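Local coordinates for catalase-3 (Neurospora crassa, PDB 4AJ9) that breaks down hydrogen peroxide to oxygen and water at a haem iron, protecting the cell from peroxide damage, at the interface of chains A and B and the interface of chains A and C. Numbering follows the deposited sequence. Chains: chain A/B/C, Catalase-3.

Contact 1: the interface of chains A and B. Residues chain A 331, 333, 338-339, 349, 418, 420, 424; chain B 22, 32, 43, 45-46.
B:Glu43 OE2, a carboxylate oxygen, is gripped twice: by A:Arg424 NH2 at 2.5 Å and by a water at 2.9 Å. The glutamate belongs to a two-fold symmetric subunit interface of a haem catalase, and packs against A:Leu349 of helix 343-360, which carries the axial tyrosine, A:Tyr352. The arginine and the glutamate come tip to tip and bind end-on, A:Arg424 NH1 reaching B:Glu43 OE1 at 3.0 Å; both oxygens use their syn lone pairs, with the two planes 31° apart. A:Asp338 OD2 lies at the guanidinium edge and takes a further bond from NH2, so it fixes the arginine's rotation from its own chain. The water also binds A:Asp338 OD1 and A:Thr420 OG1, bridging two carboxylates whose like charges would otherwise probably repel. B:Glu43 holds CG in the crowded position between backbone N and carbonyl carbon (chi1 76°), then runs extended, its CB alongside A:Leu349 CD1. Next to this polar cluster, B:Phe45 enters from the start of helix 45-55. A:Ile333 CG2 sits over one ring face, 3.8 Å from the centroid, while B:Ile46 CG1 covers the other. The CE1 edge of B:Phe45 points into the face of A:Phe418, planes 90° apart and centroids 5.0 Å apart.

Contact 2: the interface of chains A and C. Residues chain A 174-175, 178, 182, 473, 475-476, 479; chain C 397, 400-402.
Chain C presents a loop whose backbone turns from extended at C:Ser400 to helical values at C:Tyr401 and C:Leu402, so that two successive N-H groups face A:Asp178 on helix 174-182. The aspartate CG is anti to its backbone N (chi1 178°). A:Asp178 OD1 takes C:Tyr401 N at 3.0 Å on its syn lone pair. A:Asp178 OD2 accepts from three donors: C:Ser400 OG on the syn lone pair and C:Tyr397 OH on the anti lone pair, each at 2.7 Å, and C:Leu402 N in a longer bond from above the carboxylate plane. So many donors would be expected to favour the ionised carboxylate. An alanine here would remove both acceptor oxygens and would probably leave the two loop N-H groups and both hydroxyls without these partners, loosening the loop on the helix. C:Tyr401, CG anti to its backbone N (chi1 164°), lays its ring across helix 474-487, where A:Gln475 CG meets C:Tyr401 CZ at 3.4 Å. Its hydroxyl reaches A:Asn473 ND2 through a water, 2.7 Å from C:Tyr401 OH. A:Asn473 OD1 caps the helix start by accepting A:Val476 N on a lone pair. C:Leu402 CD2 wedges between A:Asn473 and A:Val476, 3.7 Å from A:Val476 CG2. The site thus clamps one loop of chain C to two helices of chain A and helps hold the catalase tetramer together.

Contact 3: the interface of chains A and B. Residues chain A 378-380, 406-407; chain B 12-13, 15-16, 18.
A:His378 and B:Gln16 both set CG anti to the carbonyl carbon (chi1 -56° for each), and a bend at chi2 of the glutamine lays its side chain over the imidazole. Amide and ring are stacked, their planes nearly parallel, and B:Gln16 CG stands over the middle of the ring, 3.5 Å from the centroid. At the ring edge, ND1 of A:His378 gives its N-H to B:Asp13 OD1 at 2.7 Å. That bond lies in the imidazole plane and uses the anti lone pair of the carboxylate, which stands at 89° to the ring. A:His378 ND1 is also 3.2 Å from the carbonyl oxygen B:Asp12 O, a second acceptor close by. With an aspartate this near, the imidazole may be biased toward its charged form, though the protons are not seen. This belongs to the interface where the N-terminal arm of chain B lies along loops of chain A, as is usual for catalase subunits. B:Asp13 OD2 works through water: one molecule, 2.6 Å away, passes on to A:Asn379 O and A:Asn380 OD1, and another reaches A:Asn379 N. Further along, A:Tyr406 offers a ring face to the backbone N of B:Gly15, and the cis peptide before A:Pro407 brings the proline beside the arm. B:Met18, bent at chi2 and chi3, puts its thioether SD 3.7 Å from A:Pro407 CG and 3.6 Å from A:Asn379 CA.

Contact 1: the interface of chains A and B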
loop_
_atom_site.group_PDB
_atom_site.type_symbol
_atom_site.label_atom_id
_atom_site.label_comp_id
_atom_site.label_asym_id
_atom_site.label_seq_id
_atom_site.Cartn_x
_atom_site.Cartn_y
_atom_site.Cartn_z
ATOM N N GLY A 331 7.441 -16.144 15.727
ATOM C CA GLY A 331 7.620 -15.164 16.785
ATOM C C GLY A 331 6.405 -15.046 17.688
ATOM O O GLY A 331 6.465 -14.388 18.727
ATOM N N ILE A 333 5.022 -16.256 20.349
ATOM C CA ILE A 333 5.408 -17.130 21.450
ATOM C C ILE A 333 4.732 -16.671 22.742
ATOM O O ILE A 333 4.286 -15.530 22.847
ATOM C CB ILE A 333 6.955 -17.217 21.577
ATOM C CG1 ILE A 333 7.371 -18.366 22.499
ATOM C CG2 ILE A 333 7.555 -15.883 21.994
ATOM C CD1 ILE A 333 8.792 -18.876 22.204
ATOM N N ASP A 338 10.546 -20.757 24.802
ATOM C CA ASP A 338 11.592 -19.814 24.395
ATOM C C ASP A 338 12.277 -20.296 23.120
ATOM O O ASP A 338 12.074 -21.433 22.698
ATOM C CB ASP A 338 12.617 -19.627 25.530
ATOM C CG ASP A 338 13.544 -18.428 25.312
ATOM O OD1 ASP A 338 13.236 -17.563 24.473
ATOM O OD2 ASP A 338 14.577 -18.342 26.012
ATOM N N PHE A 339 13.092 -19.429 22.511
ATOM C CA PHE A 339 13.786 -19.781 21.284
ATOM C C PHE A 339 15.109 -20.469 21.596
ATOM O O PHE A 339 15.544 -20.492 22.748
ATOM C CB PHE A 339 14.045 -18.520 20.460
ATOM C CG PHE A 339 12.803 -17.695 20.220
ATOM C CD1 PHE A 339 11.784 -18.180 19.412
ATOM C CD2 PHE A 339 12.642 -16.464 20.829
ATOM C CE1 PHE A 339 10.636 -17.429 19.185
ATOM C CE2 PHE A 339 11.491 -15.712 20.616
ATOM C CZ PHE A 339 10.491 -16.199 19.788
ATOM N N LEU A 349 12.123 -15.296 12.709
ATOM C CA LEU A 349 11.434 -14.392 13.632
ATOM C C LEU A 349 11.248 -13.022 12.986
ATOM O O LEU A 349 10.200 -12.389 13.128
ATOM C CB LEU A 349 12.203 -14.282 14.956
ATOM C CG LEU A 349 12.413 -15.652 15.620
ATOM C CD1 LEU A 349 13.138 -15.533 16.940
ATOM C CD2 LEU A 349 11.079 -16.371 15.810
ATOM N N PHE A 418 6.125 -12.820 29.555
ATOM C CA PHE A 418 7.079 -13.654 28.863
ATOM C C PHE A 418 8.454 -13.406 29.474
ATOM O O PHE A 418 8.728 -12.317 29.969
ATOM C CB PHE A 418 7.107 -13.333 27.366
ATOM C CG PHE A 418 8.219 -14.027 26.635
ATOM C CD1 PHE A 418 8.038 -15.300 26.128
ATOM C CD2 PHE A 418 9.459 -13.417 26.488
ATOM C CE1 PHE A 418 9.069 -15.950 25.474
ATOM C CE2 PHE A 418 10.495 -14.058 25.833
ATOM C CZ PHE A 418 10.302 -15.330 25.338
ATOM N N THR A 420 12.740 -14.573 28.624
ATOM C CA THR A 420 13.790 -15.365 28.002
ATOM C C THR A 420 14.370 -16.317 29.052
ATOM O O THR A 420 14.447 -15.963 30.232
ATOM C CB THR A 420 14.873 -14.433 27.430
ATOM O OG1 THR A 420 14.334 -13.720 26.303
ATOM C CG2 THR A 420 16.112 -15.210 27.018
ATOM N N ARG A 424 20.408 -18.617 29.737
ATOM C CA ARG A 424 21.016 -18.433 28.425
ATOM C C ARG A 424 22.141 -17.408 28.414
ATOM O O ARG A 424 22.005 -16.324 28.957
ATOM C CB ARG A 424 19.952 -18.077 27.390
ATOM C CG ARG A 424 19.329 -19.300 26.743
ATOM C CD ARG A 424 19.217 -19.082 25.236
ATOM N NE ARG A 424 17.949 -18.456 24.955
ATOM C CZ ARG A 424 17.616 -17.810 23.844
ATOM N NH1 ARG A 424 18.458 -17.657 22.820
ATOM N NH2 ARG A 424 16.402 -17.300 23.784
ATOM N N PHE B 22 -0.601 -9.647 19.673
ATOM C CA PHE B 22 -1.174 -10.987 19.520
ATOM C C PHE B 22 -1.399 -11.660 20.864
ATOM O O PHE B 22 -1.507 -12.884 20.951
ATOM C CB PHE B 22 -0.309 -11.866 18.621
ATOM C CG PHE B 22 1.109 -12.016 19.094
ATOM C CD1 PHE B 22 2.075 -11.094 18.727
ATOM C CD2 PHE B 22 1.475 -13.096 19.895
ATOM C CE1 PHE B 22 3.393 -11.239 19.162
ATOM C CE2 PHE B 22 2.781 -13.248 20.328
ATOM C CZ PHE B 22 3.742 -12.320 19.957
ATOM N N LEU B 32 16.222 -6.898 24.450
ATOM C CA LEU B 32 16.981 -8.110 24.790
ATOM C C LEU B 32 18.388 -8.052 24.194
ATOM O O LEU B 32 18.546 -7.823 22.988
ATOM C CB LEU B 32 16.241 -9.345 24.285
ATOM C CG LEU B 32 16.864 -10.714 24.594
ATOM C CD1 LEU B 32 16.832 -10.991 26.105
ATOM C CD2 LEU B 32 16.148 -11.834 23.816
ATOM N N GLU B 43 16.036 -11.899 17.897
ATOM C CA GLU B 43 14.980 -12.708 18.499
ATOM C C GLU B 43 14.151 -11.909 19.503
ATOM O O GLU B 43 13.191 -12.431 20.078
ATOM C CB GLU B 43 15.525 -13.995 19.144
ATOM C CG GLU B 43 16.229 -13.808 20.478
ATOM C CD GLU B 43 16.610 -15.137 21.104
ATOM O OE1 GLU B 43 17.550 -15.781 20.597
ATOM O OE2 GLU B 43 15.961 -15.547 22.093
ATOM N N PHE B 45 11.389 -10.386 19.853
ATOM C CA PHE B 45 10.107 -10.191 19.184
ATOM C C PHE B 45 9.321 -9.043 19.790
ATOM O O PHE B 45 8.516 -8.408 19.102
ATOM C CB PHE B 45 9.259 -11.476 19.217
ATOM C CG PHE B 45 8.692 -11.803 20.575
ATOM C CD1 PHE B 45 9.483 -12.379 21.552
ATOM C CD2 PHE B 45 7.361 -11.559 20.862
ATOM C CE1 PHE B 45 8.960 -12.693 22.807
ATOM C CE2 PHE B 45 6.832 -11.872 22.107
ATOM C CZ PHE B 45 7.635 -12.438 23.080
ATOM N N ILE B 46 9.537 -8.794 21.078
ATOM C CA ILE B 46 8.836 -7.719 21.775
ATOM C C ILE B 46 9.237 -6.367 21.195
ATOM O O ILE B 46 8.387 -5.558 20.813
ATOM C CB ILE B 46 9.101 -7.763 23.311
ATOM C CG1 ILE B 46 8.389 -8.976 23.928
ATOM C CG2 ILE B 46 8.589 -6.502 23.982
ATOM C CD1 ILE B 46 8.815 -9.303 25.373
HETATM O O HOH W 1 13.926 -14.911 24.082
#

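Contact 2: the interface of chains A and C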
loop_
_atom_site.group_PDB
_atom_site.type_symbol
_atom_site.label_atom_id
_atom_site.label_comp_id
_atom_site.label_asym_id
_atom_site.label_seq_id
_atom_site.Cartn_x
_atom_site.Cartn_y
_atom_site.Cartn_z
ATOM N N ASP A 174 16.772 -27.109 -13.771
ATOM C CA ASP A 174 18.204 -26.912 -13.550
ATOM C C ASP A 174 18.560 -26.191 -12.248
ATOM O O ASP A 174 19.442 -26.620 -11.519
ATOM C CB ASP A 174 18.818 -26.147 -14.719
ATOM C CG ASP A 174 18.939 -26.996 -15.963
ATOM O OD1 ASP A 174 17.960 -27.684 -16.318
ATOM O OD2 ASP A 174 20.023 -26.984 -16.570
ATOM N N SER A 175 17.881 -25.085 -11.975
ATOM C CA SER A 175 18.330 -24.181 -10.927
ATOM C C SER A 175 18.207 -24.829 -9.561
ATOM O O SER A 175 19.060 -24.636 -8.688
ATOM C CB SER A 175 17.541 -22.867 -10.970
ATOM O OG SER A 175 16.169 -23.086 -10.717
ATOM N N ASP A 178 20.823 -27.385 -9.172
ATOM C CA ASP A 178 22.082 -26.648 -9.072
ATOM C C ASP A 178 22.281 -26.240 -7.613
ATOM O O ASP A 178 23.355 -26.437 -7.053
ATOM C CB ASP A 178 22.060 -25.410 -9.983
ATOM C CG ASP A 178 23.330 -24.569 -9.882
ATOM O OD1 ASP A 178 24.386 -25.125 -9.499
ATOM O OD2 ASP A 178 23.281 -23.350 -10.203
ATOM N N SER A 182 25.007 -27.570 -4.918
ATOM C CA SER A 182 25.980 -26.525 -4.541
ATOM C C SER A 182 25.939 -26.203 -3.047
ATOM O O SER A 182 26.874 -25.618 -2.505
ATOM C CB SER A 182 25.740 -25.241 -5.338
ATOM O OG SER A 182 25.839 -25.478 -6.736
ATOM N N ASN A 473 21.660 -29.020 -18.012
ATOM C CA ASN A 473 23.102 -28.830 -17.892
ATOM C C ASN A 473 23.817 -30.085 -17.406
ATOM O O ASN A 473 23.574 -30.568 -16.300
ATOM C CB ASN A 473 23.411 -27.659 -16.971
ATOM C CG ASN A 473 24.882 -27.331 -16.936
ATOM O OD1 ASN A 473 25.642 -27.965 -16.222
ATOM N ND2 ASN A 473 25.288 -26.331 -17.702
ATOM N N GLN A 475 26.984 -30.684 -16.444
ATOM C CA GLN A 475 27.816 -30.587 -15.240
ATOM C C GLN A 475 26.983 -30.575 -13.959
ATOM O O GLN A 475 27.409 -31.130 -12.940
ATOM C CB GLN A 475 28.748 -29.369 -15.276
ATOM C CG GLN A 475 29.797 -29.366 -14.168
ATOM C CD GLN A 475 30.639 -30.632 -14.170
ATOM O OE1 GLN A 475 31.198 -31.024 -15.199
ATOM N NE2 GLN A 475 30.717 -31.288 -13.023
ATOM N N VAL A 476 25.810 -29.939 -13.998
ATOM C CA VAL A 476 24.942 -29.947 -12.824
ATOM C C VAL A 476 24.524 -31.374 -12.460
ATOM O O VAL A 476 24.508 -31.741 -11.286
ATOM C CB VAL A 476 23.702 -29.039 -12.973
ATOM C CG1 VAL A 476 22.783 -29.202 -11.758
ATOM C CG2 VAL A 476 24.122 -27.580 -13.131
ATOM N N ASN A 479 27.441 -32.919 -10.880
ATOM C CA ASN A 479 27.504 -32.366 -9.532
ATOM C C ASN A 479 26.548 -33.076 -8.591
ATOM O O ASN A 479 26.902 -33.409 -7.458
ATOM C CB ASN A 479 27.223 -30.854 -9.547
ATOM C CG ASN A 479 28.343 -30.052 -10.193
ATOM O OD1 ASN A 479 29.416 -30.585 -10.485
ATOM N ND2 ASN A 479 28.112 -28.758 -10.385
ATOM N N TYR C 397 20.570 -16.778 -7.202
ATOM C CA TYR C 397 20.766 -17.436 -5.923
ATOM C C TYR C 397 22.243 -17.758 -5.776
ATOM O O TYR C 397 22.971 -17.847 -6.768
ATOM C CB TYR C 397 19.938 -18.719 -5.848
ATOM C CG TYR C 397 20.195 -19.637 -7.020
ATOM C CD1 TYR C 397 19.497 -19.474 -8.203
ATOM C CD2 TYR C 397 21.159 -20.638 -6.954
ATOM C CE1 TYR C 397 19.727 -20.284 -9.288
ATOM C CE2 TYR C 397 21.407 -21.466 -8.054
ATOM C CZ TYR C 397 20.681 -21.277 -9.217
ATOM O OH TYR C 397 20.897 -22.064 -10.329
ATOM N N SER C 400 26.065 -21.224 -6.541
ATOM C CA SER C 400 25.582 -21.706 -7.822
ATOM C C SER C 400 26.740 -22.039 -8.757
ATOM O O SER C 400 27.689 -21.262 -8.875
ATOM C CB SER C 400 24.697 -20.638 -8.465
ATOM O OG SER C 400 24.451 -20.950 -9.819
ATOM N N TYR C 401 26.651 -23.192 -9.414
ATOM C CA TYR C 401 27.576 -23.539 -10.478
ATOM C C TYR C 401 27.213 -22.750 -11.730
ATOM O O TYR C 401 28.090 -22.219 -12.416
ATOM C CB TYR C 401 27.535 -25.049 -10.771
ATOM C CG TYR C 401 28.164 -25.413 -12.097
ATOM C CD1 TYR C 401 29.541 -25.531 -12.227
ATOM C CD2 TYR C 401 27.377 -25.626 -13.224
ATOM C CE1 TYR C 401 30.120 -25.854 -13.449
ATOM C CE2 TYR C 401 27.940 -25.955 -14.437
ATOM C CZ TYR C 401 29.311 -26.062 -14.546
ATOM O OH TYR C 401 29.869 -26.377 -15.760
ATOM N N LEU C 402 25.913 -22.660 -12.007
ATOM C CA LEU C 402 25.406 -22.024 -13.231
ATOM C C LEU C 402 25.702 -20.527 -13.396
ATOM O O LEU C 402 25.794 -20.049 -14.527
ATOM C CB LEU C 402 23.902 -22.268 -13.377
ATOM C CG LEU C 402 23.473 -23.717 -13.563
ATOM C CD1 LEU C 402 21.939 -23.833 -13.580
ATOM C CD2 LEU C 402 24.067 -24.254 -14.847
HETATM O O HOH W 2 28.332 -26.407 -18.016
#

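Contact 3: the interface of chains A and B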
loop_
_atom_site.group_PDB
_atom_site.type_symbol
_atom_site.label_atom_id
_atom_site.label_comp_id
_atom_site.label_asym_id
_atom_site.label_seq_id
_atom_site.Cartn_x
_atom_site.Cartn_y
_atom_site.Cartn_z
ATOM N N HIS A 378 -3.604 -5.039 25.418
ATOM C CA HIS A 378 -3.500 -3.788 26.150
ATOM C C HIS A 378 -2.086 -3.252 26.049
ATOM O O HIS A 378 -1.178 -3.740 26.711
ATOM C CB HIS A 378 -3.886 -4.001 27.612
ATOM C CG HIS A 378 -5.246 -4.598 27.787
ATOM N ND1 HIS A 378 -6.401 -3.863 27.636
ATOM C CD2 HIS A 378 -5.637 -5.862 28.079
ATOM C CE1 HIS A 378 -7.447 -4.645 27.841
ATOM N NE2 HIS A 378 -7.012 -5.863 28.110
ATOM N N ASN A 379 -1.890 -2.254 25.199
ATOM C CA ASN A 379 -0.567 -1.668 25.068
ATOM C C ASN A 379 -0.683 -0.252 24.554
ATOM O O ASN A 379 -1.786 0.263 24.403
ATOM C CB ASN A 379 0.330 -2.527 24.172
ATOM C CG ASN A 379 -0.236 -2.702 22.776
ATOM O OD1 ASN A 379 -0.894 -1.804 22.247
ATOM N ND2 ASN A 379 -0.007 -3.868 22.181
ATOM N N ASN A 380 0.447 0.380 24.284
ATOM C CA ASN A 380 0.418 1.775 23.882
ATOM C C ASN A 380 0.535 1.984 22.366
ATOM O O ASN A 380 0.782 3.106 21.902
ATOM C CB ASN A 380 1.453 2.573 24.686
ATOM C CG ASN A 380 1.053 2.715 26.147
ATOM O OD1 ASN A 380 -0.123 2.905 26.449
ATOM N ND2 ASN A 380 2.018 2.602 27.058
ATOM N N TYR A 406 -0.579 2.187 34.086
ATOM C CA TYR A 406 -1.237 1.181 33.252
ATOM C C TYR A 406 -1.284 1.614 31.791
ATOM O O TYR A 406 -1.519 2.781 31.503
ATOM C CB TYR A 406 -2.656 0.919 33.748
ATOM C CG TYR A 406 -2.717 0.401 35.163
ATOM C CD1 TYR A 406 -2.411 -0.919 35.451
ATOM C CD2 TYR A 406 -3.070 1.237 36.211
ATOM C CE1 TYR A 406 -2.464 -1.403 36.756
ATOM C CE2 TYR A 406 -3.122 0.767 37.512
ATOM C CZ TYR A 406 -2.819 -0.551 37.777
ATOM O OH TYR A 406 -2.872 -1.018 39.073
ATOM N N PRO A 407 -1.080 0.666 30.862
ATOM C CA PRO A 407 -0.811 -0.753 31.133
ATOM C C PRO A 407 0.549 -0.984 31.786
ATOM O O PRO A 407 1.508 -0.274 31.485
ATOM C CB PRO A 407 -0.866 -1.403 29.736
ATOM C CG PRO A 407 -0.623 -0.272 28.776
ATOM C CD PRO A 407 -1.236 0.941 29.421
ATOM N N ASP B 12 -10.194 -0.410 26.802
ATOM C CA ASP B 12 -9.790 0.159 28.089
ATOM C C ASP B 12 -8.548 -0.563 28.608
ATOM O O ASP B 12 -8.548 -1.789 28.751
ATOM C CB ASP B 12 -10.950 0.051 29.089
ATOM C CG ASP B 12 -10.628 0.656 30.454
ATOM O OD1 ASP B 12 -9.589 1.337 30.616
ATOM O OD2 ASP B 12 -11.439 0.448 31.378
ATOM N N ASP B 13 -7.490 0.198 28.871
ATOM C CA ASP B 13 -6.207 -0.383 29.283
ATOM C C ASP B 13 -5.899 -0.183 30.769
ATOM O O ASP B 13 -4.933 -0.740 31.303
ATOM C CB ASP B 13 -5.069 0.164 28.413
ATOM C CG ASP B 13 -5.154 -0.328 26.976
ATOM O OD1 ASP B 13 -5.668 -1.445 26.764
ATOM O OD2 ASP B 13 -4.698 0.390 26.063
ATOM N N GLY B 15 -5.702 -0.675 34.597
ATOM C CA GLY B 15 -5.704 -1.863 35.436
ATOM C C GLY B 15 -5.215 -3.125 34.736
ATOM O O GLY B 15 -5.364 -4.227 35.266
ATOM N N GLN B 16 -4.640 -2.973 33.545
ATOM C CA GLN B 16 -4.172 -4.124 32.761
ATOM C C GLN B 16 -2.645 -4.204 32.659
ATOM O O GLN B 16 -1.947 -3.196 32.792
ATOM C CB GLN B 16 -4.767 -4.092 31.348
ATOM C CG GLN B 16 -6.294 -4.047 31.289
ATOM C CD GLN B 16 -6.933 -5.374 31.658
ATOM O OE1 GLN B 16 -6.246 -6.377 31.884
ATOM N NE2 GLN B 16 -8.258 -5.390 31.715
ATOM N N MET B 18 0.664 -4.909 30.253
ATOM C CA MET B 18 1.092 -4.711 28.874
ATOM C C MET B 18 1.079 -6.025 28.109
ATOM O O MET B 18 1.409 -7.078 28.663
ATOM C CB MET B 18 2.508 -4.144 28.862
ATOM C CG MET B 18 2.928 -3.584 27.520
ATOM S SD MET B 18 2.314 -1.905 27.244
ATOM C CE MET B 18 3.434 -0.927 28.242
HETATM O O HOH W 3 -2.797 2.194 26.415
HETATM O O HOH W 4 -4.697 -1.609 24.062
#

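Contact 1 and contact 3 belong to the same A-B interface, their C-alpha centres about 20 Å apart, and share no residues: chain B supplies its N-terminal arm to contact 3, and residues up to the start of helix 45-55 to contact 1. Contact 2 joins chain A to chain C instead, its centre about 37 Å from that of contact 1 and 54 Å from that of contact 3. Chain A thus meets two neighbours through separate surfaces, which fits the four copies of the deposited assembly. All three centres lie 21 Å or more from A:His65; assembly is their likely role, though contact 1 also touches the helix of the haem-ligating tyrosine.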